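Local coordinates for protein (glyceraldehyde 3-phosphate dehydrogenase) (Sulfolobus solfataricus, PDB 1B7G) that oxidises and phosphorylates D-glyceraldehyde 3-phosphate in glycolysis, using NADP in preference to NAD as the electron acceptor, at residues Ala104-Gly109 with Lys131-Val136; Ser120-Tyr125 with Thr243-Leu248; Ser155-Val160 with Arg202-Ala207. The protein carries 1 engineered substitution. One frame throughout, in Å; residues are numbered along the deposited sequence.

Contact 1 of 3, residues Ala104-Gly109 with Lys131-Val136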
loop_
_atom_site.group_PDB
_atom_site.type_symbol
_atom_site.label_atom_id
_atom_site.label_comp_id
_atom_site.label_asym_id
_atom_site.label_seq_id
_atom_site.Cartn_x
_atom_site.Cartn_y
_atom_site.Cartn_z
ATOM N N ALA A 104 -25.995 -2.815 -18.230
ATOM C CA ALA A 104 -24.631 -2.362 -17.955
ATOM C C ALA A 104 -24.533 -1.227 -16.921
ATOM O O ALA A 104 -25.401 -0.371 -16.842
ATOM C CB ALA A 104 -23.928 -1.959 -19.211
ATOM N N ILE A 105 -23.442 -1.268 -16.158
ATOM C CA ILE A 105 -23.153 -0.255 -15.137
ATOM C C ILE A 105 -21.970 0.593 -15.632
ATOM O O ILE A 105 -20.922 -0.013 -15.961
ATOM C CB ILE A 105 -22.721 -0.879 -13.805
ATOM C CG1 ILE A 105 -23.623 -2.033 -13.320
ATOM C CG2 ILE A 105 -22.646 0.194 -12.721
ATOM C CD1 ILE A 105 -25.066 -1.646 -13.126
ATOM N N PHE A 106 -22.121 1.921 -15.691
ATOM C CA PHE A 106 -20.966 2.707 -16.193
ATOM C C PHE A 106 -20.345 3.558 -15.095
ATOM O O PHE A 106 -20.936 3.735 -14.030
ATOM C CB PHE A 106 -21.307 3.553 -17.390
ATOM C CG PHE A 106 -21.839 2.929 -18.633
ATOM C CD1 PHE A 106 -23.208 2.683 -18.760
ATOM C CD2 PHE A 106 -21.033 2.615 -19.698
ATOM C CE1 PHE A 106 -23.715 2.149 -19.917
ATOM C CE2 PHE A 106 -21.522 2.041 -20.845
ATOM C CZ PHE A 106 -22.887 1.834 -20.957
ATOM N N GLN A 107 -19.125 4.058 -15.328
ATOM C CA GLN A 107 -18.429 4.848 -14.309
ATOM C C GLN A 107 -18.674 6.332 -14.494
ATOM O O GLN A 107 -19.100 6.754 -15.571
ATOM C CB GLN A 107 -16.945 4.490 -14.237
ATOM C CG GLN A 107 -16.759 2.963 -13.993
ATOM C CD GLN A 107 -17.673 2.422 -12.933
ATOM O OE1 GLN A 107 -17.701 2.919 -11.806
ATOM N NE2 GLN A 107 -18.470 1.378 -13.258
ATOM N N GLY A 108 -18.425 7.132 -13.468
ATOM C CA GLY A 108 -18.701 8.541 -13.460
ATOM C C GLY A 108 -18.110 9.473 -14.474
ATOM O O GLY A 108 -18.540 10.629 -14.620
ATOM N N GLY A 109 -17.104 9.048 -15.216
ATOM C CA GLY A 109 -16.382 9.790 -16.215
ATOM C C GLY A 109 -17.162 9.867 -17.525
ATOM O O GLY A 109 -16.829 10.639 -18.418
ATOM N N LYS A 131 -33.354 -0.306 -13.848
ATOM C CA LYS A 131 -32.744 0.406 -14.978
ATOM C C LYS A 131 -31.722 -0.495 -15.620
ATOM O O LYS A 131 -30.886 -1.048 -14.911
ATOM C CB LYS A 131 -32.149 1.762 -14.583
ATOM C CG LYS A 131 -33.197 2.651 -13.879
ATOM C CD LYS A 131 -34.211 3.125 -14.937
ATOM C CE LYS A 131 -35.233 4.062 -14.288
ATOM N NZ LYS A 131 -36.287 4.438 -15.267
ATOM N N LYS A 132 -31.786 -0.600 -16.961
ATOM C CA LYS A 132 -30.845 -1.491 -17.630
ATOM C C LYS A 132 -29.450 -0.910 -17.693
ATOM O O LYS A 132 -28.483 -1.645 -17.909
ATOM C CB LYS A 132 -31.377 -1.800 -19.056
ATOM C CG LYS A 132 -32.698 -2.594 -18.938
ATOM C CD LYS A 132 -33.389 -2.663 -20.294
ATOM C CE LYS A 132 -34.778 -3.277 -20.155
ATOM N NZ LYS A 132 -35.725 -2.357 -19.451
ATOM N N TYR A 133 -29.354 0.423 -17.710
ATOM C CA TYR A 133 -28.088 1.150 -17.846
ATOM C C TYR A 133 -27.993 2.190 -16.747
ATOM O O TYR A 133 -28.951 2.963 -16.569
ATOM C CB TYR A 133 -27.914 1.760 -19.243
ATOM C CG TYR A 133 -27.920 0.643 -20.282
ATOM C CD1 TYR A 133 -26.859 -0.250 -20.380
ATOM C CD2 TYR A 133 -29.044 0.453 -21.082
ATOM C CE1 TYR A 133 -26.874 -1.282 -21.319
ATOM C CE2 TYR A 133 -29.075 -0.594 -21.991
ATOM C CZ TYR A 133 -28.012 -1.454 -22.090
ATOM O OH TYR A 133 -28.070 -2.496 -23.005
ATOM N N ILE A 134 -27.030 2.044 -15.860
ATOM C CA ILE A 134 -26.903 2.879 -14.652
ATOM C C ILE A 134 -25.519 3.529 -14.650
ATOM O O ILE A 134 -24.532 2.852 -14.937
ATOM C CB ILE A 134 -27.073 2.013 -13.391
ATOM C CG1 ILE A 134 -28.525 1.506 -13.255
ATOM C CG2 ILE A 134 -26.671 2.757 -12.120
ATOM C CD1 ILE A 134 -28.797 0.743 -11.963
ATOM N N ARG A 135 -25.444 4.843 -14.372
ATOM C CA ARG A 135 -24.112 5.464 -14.324
ATOM C C ARG A 135 -23.742 5.674 -12.868
ATOM O O ARG A 135 -24.476 6.358 -12.155
ATOM C CB ARG A 135 -24.043 6.827 -15.040
ATOM C CG ARG A 135 -22.585 7.364 -15.006
ATOM C CD ARG A 135 -22.566 8.791 -15.612
ATOM N NE ARG A 135 -23.354 9.690 -14.770
ATOM C CZ ARG A 135 -23.211 11.012 -14.748
ATOM N NH1 ARG A 135 -22.266 11.583 -15.482
ATOM N NH2 ARG A 135 -23.952 11.736 -13.929
ATOM N N VAL A 136 -22.761 4.938 -12.361
ATOM C CA VAL A 136 -22.317 5.194 -10.991
ATOM C C VAL A 136 -21.518 6.518 -11.059
ATOM O O VAL A 136 -20.570 6.589 -11.821
ATOM C CB VAL A 136 -21.426 4.083 -10.440
ATOM C CG1 VAL A 136 -20.743 4.537 -9.141
ATOM C CG2 VAL A 136 -22.226 2.773 -10.174
#
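Y133 and F106 both carry CG anti to their own carbonyl carbon (chi1 -61° and -58°), so the two side chains leave the same face of the sheet side by side. A104 fits its methyl against the edge of the tyrosine ring: CB lies in the ring plane, 3.6 Å from CD1 of Y133, and CE1 of F106 comes within 4.0 Å of that CD1. On the reverse face I105 and V136 cross obliquely; CG2, anti to the backbone N in I105 and anti to the carbonyl carbon in V136, is the branch that touches, CG2 to CG2 at 3.6 Å. The backbones run parallel with axes 4.6 Å apart, joined by four hydrogen bonds. The straightest is F106 N to I134 O (2.7 Å, 170° at the hydrogen), and V136 N to F106 O (2.8 Å) is more bent. These are neighbouring strands of the parallel sheet of the Rossmann-type nucleotide-binding domain; here helix 89-99 packs on the face of A104, F106 and Y133, and helix 304-315 on that of I105 and I134. An alanine at Y133 would probably loosen the packing on A104 and F106 and lose the cation-pi contact with K94. Beyond the last bridge, Q107 bends at chi2, and its NE2 is held by N308 and by the backbone O of D83. R135, with CG anti to its backbone N, lays that carbon 3.6 Å from Q107 O before its guanidinium reaches S118 and E110 O. From Q107 the chain runs through G108 to G109, which probably binds NAD, as in related enzymes.

Contact 2 of 3, residues Ser120-Tyr125 with Thr243-Leu248; sequences SALCNY and TPRIVL
L122 has the largest share of this small contact, dividing its two methyls between the first and third residues of the turn opposite. CD2 lies 3.8 Å from T243 CG2, while CD1 lies 3.9 Å from R245 CD, and in both cases the side chains cross obliquely. Nearer the arginine's tip, A121 CB approaches NH1 of R245 at 3.7 Å. No hydrogen bond joins the two segments, so van der Waals packing is what they share. The aliphatic part of R245 can serve as a packing surface because the chain is extended from CG to NE, and salt bridges to D310 and E307 together with a bond from NE to N329 fix its charged end. Residues T243 to I246 form a type II beta turn, closed by I246 N to T243 O (3.1 Å), with R245 at its third position (phi 97°); strand 246-249 of the mixed catalytic-domain sheet follows directly. Facing the turn is the weakly bonded start of helix 121-128, where S120 O accepts from both C123 N (2.9 Å) and N124 N (3.2 Å). N124 folds back so that OD1 receives the S120 amide at 3.2 Å, 168° at the hydrogen. Further out, E307 also takes the A121 amide, and a disulfide ties C123 to C149 of helix 139-152.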
loop_
_atom_site.group_PDB
_atom_site.type_symbol
_atom_site.label_atom_id
_atom_site.label_comp_id
_atom_site.label_asym_id
_atom_site.label_seq_id
_atom_site.Cartn_x
_atom_site.Cartn_y
_atom_site.Cartn_z
ATOM N N SER A 120 -26.040 6.493 -6.688
ATOM C CA SER A 120 -25.282 6.378 -5.485
ATOM C C SER A 120 -26.170 5.628 -4.491
ATOM O O SER A 120 -27.234 6.185 -4.226
ATOM C CB SER A 120 -24.824 7.729 -4.910
ATOM O OG SER A 120 -23.691 7.503 -4.049
ATOM N N ALA A 121 -25.753 4.504 -3.942
ATOM C CA ALA A 121 -26.602 3.643 -3.140
ATOM C C ALA A 121 -27.215 4.269 -1.918
ATOM O O ALA A 121 -28.356 3.967 -1.577
ATOM C CB ALA A 121 -25.908 2.329 -2.727
ATOM N N LEU A 122 -26.546 5.156 -1.208
ATOM C CA LEU A 122 -27.109 5.840 -0.071
ATOM C C LEU A 122 -28.168 6.858 -0.503
ATOM O O LEU A 122 -28.742 7.459 0.412
ATOM C CB LEU A 122 -26.033 6.534 0.762
ATOM C CG LEU A 122 -25.373 5.712 1.865
ATOM C CD1 LEU A 122 -24.627 4.523 1.279
ATOM C CD2 LEU A 122 -24.424 6.552 2.710
ATOM N N CYS A 123 -28.389 7.134 -1.782
ATOM C CA CYS A 123 -29.366 8.127 -2.137
ATOM C C CYS A 123 -30.537 7.653 -3.007
ATOM O O CYS A 123 -31.631 8.118 -2.709
ATOM C CB CYS A 123 -28.779 9.352 -2.905
ATOM S SG CYS A 123 -27.410 10.145 -2.024
ATOM N N ASN A 124 -30.334 6.908 -4.081
ATOM C CA ASN A 124 -31.445 6.631 -4.984
ATOM C C ASN A 124 -31.447 5.236 -5.573
ATOM O O ASN A 124 -31.791 5.027 -6.749
ATOM C CB ASN A 124 -31.432 7.703 -6.110
ATOM C CG ASN A 124 -30.253 7.501 -7.038
ATOM O OD1 ASN A 124 -29.248 6.905 -6.617
ATOM N ND2 ASN A 124 -30.388 7.904 -8.295
ATOM N N TYR A 125 -31.112 4.245 -4.763
ATOM C CA TYR A 125 -31.179 2.847 -5.233
ATOM C C TYR A 125 -32.606 2.521 -5.716
ATOM O O TYR A 125 -32.777 2.038 -6.830
ATOM C CB TYR A 125 -30.797 1.940 -4.080
ATOM C CG TYR A 125 -30.856 0.449 -4.320
ATOM C CD1 TYR A 125 -32.069 -0.274 -4.283
ATOM C CD2 TYR A 125 -29.700 -0.247 -4.551
ATOM C CE1 TYR A 125 -32.051 -1.647 -4.493
ATOM C CE2 TYR A 125 -29.670 -1.609 -4.733
ATOM C CZ TYR A 125 -30.875 -2.319 -4.697
ATOM O OH TYR A 125 -30.817 -3.680 -4.885
ATOM N N THR A 243 -22.979 5.665 10.083
ATOM C CA THR A 243 -23.415 5.404 8.702
ATOM C C THR A 243 -22.332 4.659 7.967
ATOM O O THR A 243 -21.234 5.223 7.677
ATOM C CB THR A 243 -23.708 6.727 7.957
ATOM O OG1 THR A 243 -24.617 7.539 8.685
ATOM C CG2 THR A 243 -24.204 6.521 6.546
ATOM N N PRO A 244 -22.543 3.412 7.603
ATOM C CA PRO A 244 -21.622 2.719 6.734
ATOM C C PRO A 244 -21.330 3.487 5.446
ATOM O O PRO A 244 -22.204 3.845 4.713
ATOM C CB PRO A 244 -22.301 1.392 6.441
ATOM C CG PRO A 244 -23.234 1.188 7.589
ATOM C CD PRO A 244 -23.722 2.583 7.931
ATOM N N ARG A 245 -20.014 3.501 5.128
ATOM C CA ARG A 245 -19.513 4.147 3.939
ATOM C C ARG A 245 -18.986 5.575 4.233
ATOM O O ARG A 245 -18.418 6.223 3.390
ATOM C CB ARG A 245 -20.407 4.057 2.725
ATOM C CG ARG A 245 -20.462 2.634 2.183
ATOM C CD ARG A 245 -21.278 2.490 0.905
ATOM N NE ARG A 245 -21.745 1.076 0.853
ATOM C CZ ARG A 245 -22.435 0.588 -0.160
ATOM N NH1 ARG A 245 -22.695 1.331 -1.223
ATOM N NH2 ARG A 245 -22.847 -0.682 -0.106
ATOM N N ILE A 246 -19.103 5.904 5.500
ATOM C CA ILE A 246 -18.592 7.147 6.066
ATOM C C ILE A 246 -17.840 6.767 7.333
ATOM O O ILE A 246 -18.382 6.036 8.180
ATOM C CB ILE A 246 -19.665 8.174 6.413
ATOM C CG1 ILE A 246 -20.358 8.725 5.160
ATOM C CG2 ILE A 246 -19.063 9.351 7.209
ATOM C CD1 ILE A 246 -21.575 9.617 5.460
ATOM N N VAL A 247 -16.598 7.193 7.478
ATOM C CA VAL A 247 -15.888 6.951 8.743
ATOM C C VAL A 247 -15.434 8.315 9.312
ATOM O O VAL A 247 -15.311 9.282 8.562
ATOM C CB VAL A 247 -14.693 6.016 8.634
ATOM C CG1 VAL A 247 -15.138 4.574 8.384
ATOM C CG2 VAL A 247 -13.692 6.441 7.562
ATOM N N LEU A 248 -15.129 8.357 10.583
ATOM C CA LEU A 248 -14.676 9.582 11.232
ATOM C C LEU A 248 -13.186 9.382 11.564
ATOM O O LEU A 248 -12.763 8.242 11.810
ATOM C CB LEU A 248 -15.459 9.920 12.494
ATOM C CG LEU A 248 -16.909 10.381 12.284
ATOM C CD1 LEU A 248 -17.604 10.647 13.604
ATOM C CD2 LEU A 248 -16.978 11.651 11.422
#

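Contact 3 of 3, residues Ser155-Val160 with Arg202-Ala207; sequences SKVEKV and RNLDIA. Unlike the reference sequence in segment 155-160: K159 (reference Asn).
V160 marks the close-packed end of this contact and L204 its buried flank. V160 has CG1 anti to its backbone N (chi1 175°), and I206 likewise (chi1 172°), so the two side chains lie alongside each other, pointing the same way, with V160 CG1 3.7 Å from I206 CD1. The other branch of V160 meets L204 at about a right angle, CG2 to L204 CD2 at 3.8 Å. L204 spreads its second methyl toward V157, CD1 to CG1 of that valine at 3.8 Å, and helix 139-152 covers this group through I148. Two hydrogen bonds secure the backbones here: V160 N to D205 O (3.0 Å, 167°) and A207 N to V160 O (3.0 Å). The opposite face is looser. K159, which differs from the reference sequence, runs beside D205 and bends at chi3; CG touches D205 O at 3.3 Å, yet NZ stays 4.4 Å from D205 OD2, beyond a salt bridge. The carboxylate instead pairs through OD1 with R161, so its charge is probably balanced mainly from there. Toward the strand starts the direct pairing gives way to a water that donates to E158 O (2.6 Å) and to N203 O and accepts from D205 N. On the far side of segment 155-160, E158 and K159 both face T226 in a classic beta bulge. The whole is the opening of a parallel pairing, strands 157-167 and 205-213, within the mixed sheet of the GAPDH C-terminal catalytic domain.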
loop_
_atom_site.group_PDB
_atom_site.type_symbol
_atom_site.label_atom_id
_atom_site.label_comp_id
_atom_site.label_asym_id
_atom_site.label_seq_id
_atom_site.Cartn_x
_atom_site.Cartn_y
_atom_site.Cartn_z
ATOM N N SER A 155 -31.479 17.397 8.821
ATOM C CA SER A 155 -32.237 18.546 8.361
ATOM C C SER A 155 -32.007 18.715 6.869
ATOM O O SER A 155 -30.897 18.473 6.362
ATOM C CB SER A 155 -31.877 19.840 9.085
ATOM O OG SER A 155 -32.429 20.950 8.407
ATOM N N LYS A 156 -33.063 19.094 6.160
ATOM C CA LYS A 156 -32.971 19.160 4.712
ATOM C C LYS A 156 -31.781 20.007 4.242
ATOM O O LYS A 156 -31.657 21.158 4.671
ATOM C CB LYS A 156 -34.252 19.784 4.149
ATOM C CG LYS A 156 -34.371 19.517 2.659
ATOM C CD LYS A 156 -35.627 20.134 2.079
ATOM C CE LYS A 156 -35.521 20.227 0.561
ATOM N NZ LYS A 156 -35.118 18.941 -0.055
ATOM N N VAL A 157 -30.974 19.486 3.335
ATOM C CA VAL A 157 -29.853 20.228 2.775
ATOM C C VAL A 157 -30.399 21.162 1.704
ATOM O O VAL A 157 -30.968 20.756 0.689
ATOM C CB VAL A 157 -28.763 19.313 2.187
ATOM C CG1 VAL A 157 -27.702 20.092 1.441
ATOM C CG2 VAL A 157 -28.181 18.487 3.343
ATOM N N GLU A 158 -30.219 22.448 1.979
ATOM C CA GLU A 158 -30.763 23.457 1.073
ATOM C C GLU A 158 -29.717 23.999 0.128
ATOM O O GLU A 158 -30.033 24.415 -0.989
ATOM C CB GLU A 158 -31.343 24.578 1.971
ATOM C CG GLU A 158 -32.539 24.079 2.761
ATOM C CD GLU A 158 -33.744 23.800 1.875
ATOM O OE1 GLU A 158 -33.655 23.992 0.641
ATOM O OE2 GLU A 158 -34.785 23.386 2.408
ATOM N N LYS A 159 -28.453 23.949 0.569
ATOM C CA LYS A 159 -27.378 24.467 -0.262
ATOM C C LYS A 159 -26.004 23.873 0.067
ATOM O O LYS A 159 -25.666 23.602 1.185
ATOM C CB LYS A 159 -27.297 26.008 -0.097
ATOM C CG LYS A 159 -26.456 26.598 -1.227
ATOM C CD LYS A 159 -26.051 28.026 -0.975
ATOM C CE LYS A 159 -27.236 28.969 -0.948
ATOM N NZ LYS A 159 -26.774 30.391 -1.003
ATOM N N VAL A 160 -25.218 23.627 -1.001
ATOM C CA VAL A 160 -23.876 23.081 -0.846
ATOM C C VAL A 160 -22.885 23.933 -1.654
ATOM O O VAL A 160 -23.100 24.140 -2.850
ATOM C CB VAL A 160 -23.748 21.628 -1.362
ATOM C CG1 VAL A 160 -22.278 21.135 -1.292
ATOM C CG2 VAL A 160 -24.606 20.656 -0.573
ATOM N N ARG A 202 -31.836 16.187 -7.931
ATOM C CA ARG A 202 -32.218 17.141 -8.946
ATOM C C ARG A 202 -32.338 18.591 -8.576
ATOM O O ARG A 202 -31.864 19.458 -9.346
ATOM C CB ARG A 202 -33.543 16.686 -9.608
ATOM C CG ARG A 202 -33.392 15.531 -10.586
ATOM C CD ARG A 202 -32.157 15.667 -11.429
ATOM N NE ARG A 202 -31.933 14.663 -12.444
ATOM C CZ ARG A 202 -31.171 14.890 -13.521
ATOM N NH1 ARG A 202 -30.584 16.069 -13.680
ATOM N NH2 ARG A 202 -31.004 13.951 -14.439
ATOM N N ASN A 203 -32.908 18.959 -7.427
ATOM C CA ASN A 203 -33.072 20.427 -7.267
ATOM C C ASN A 203 -32.161 21.040 -6.236
ATOM O O ASN A 203 -32.483 22.092 -5.645
ATOM C CB ASN A 203 -34.557 20.690 -6.963
ATOM C CG ASN A 203 -35.456 20.225 -8.104
ATOM O OD1 ASN A 203 -35.286 20.649 -9.248
ATOM N ND2 ASN A 203 -36.392 19.333 -7.806
ATOM N N LEU A 204 -31.047 20.403 -5.918
ATOM C CA LEU A 204 -30.181 20.931 -4.871
ATOM C C LEU A 204 -29.359 22.098 -5.434
ATOM O O LEU A 204 -28.822 21.964 -6.534
ATOM C CB LEU A 204 -29.248 19.865 -4.312
ATOM C CG LEU A 204 -28.153 20.416 -3.364
ATOM C CD1 LEU A 204 -28.785 21.041 -2.122
ATOM C CD2 LEU A 204 -27.231 19.261 -2.988
ATOM N N ASP A 205 -29.286 23.162 -4.681
ATOM C CA ASP A 205 -28.468 24.328 -5.143
ATOM C C ASP A 205 -27.013 24.024 -4.704
ATOM O O ASP A 205 -26.662 24.180 -3.533
ATOM C CB ASP A 205 -29.011 25.566 -4.444
ATOM C CG ASP A 205 -28.182 26.821 -4.607
ATOM O OD1 ASP A 205 -27.104 26.811 -5.224
ATOM O OD2 ASP A 205 -28.588 27.887 -4.106
ATOM N N ILE A 206 -26.202 23.586 -5.637
ATOM C CA ILE A 206 -24.816 23.191 -5.324
ATOM C C ILE A 206 -23.863 23.793 -6.353
ATOM O O ILE A 206 -24.153 23.898 -7.543
ATOM C CB ILE A 206 -24.609 21.652 -5.258
ATOM C CG1 ILE A 206 -23.126 21.282 -5.117
ATOM C CG2 ILE A 206 -25.159 21.026 -6.536
ATOM C CD1 ILE A 206 -22.834 19.843 -4.676
ATOM N N ALA A 207 -22.714 24.275 -5.836
ATOM C CA ALA A 207 -21.691 24.762 -6.743
ATOM C C ALA A 207 -20.358 24.253 -6.219
ATOM O O ALA A 207 -20.117 24.161 -5.014
ATOM C CB ALA A 207 -21.769 26.295 -6.925
HETATM O O HOH W 1 -31.537 23.694 -3.033
#

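Overall arrangement
Contact 1 belongs to the parallel sheet of the nucleotide-binding half and is the most buried, eight of its ten touching residues being enclosed. Contacts 2 and 3 are only partly buried and both reach the mixed sheet of the catalytic half, at strand 246-249 and at strands 157-167 and 205-213. Backbone hydrogen bonding between parallel strands governs contacts 1 and 3, whereas contact 2 joins a helix start to a turn by side-chain packing alone. A water bridges the strand starts at contact 3, the farthest from the chain centre (about 21 Å). Helix 121-128 of contact 2 is followed along the chain by strand 133-136 of contact 1, and contact 3 is nested within the loop that contact 2 closes.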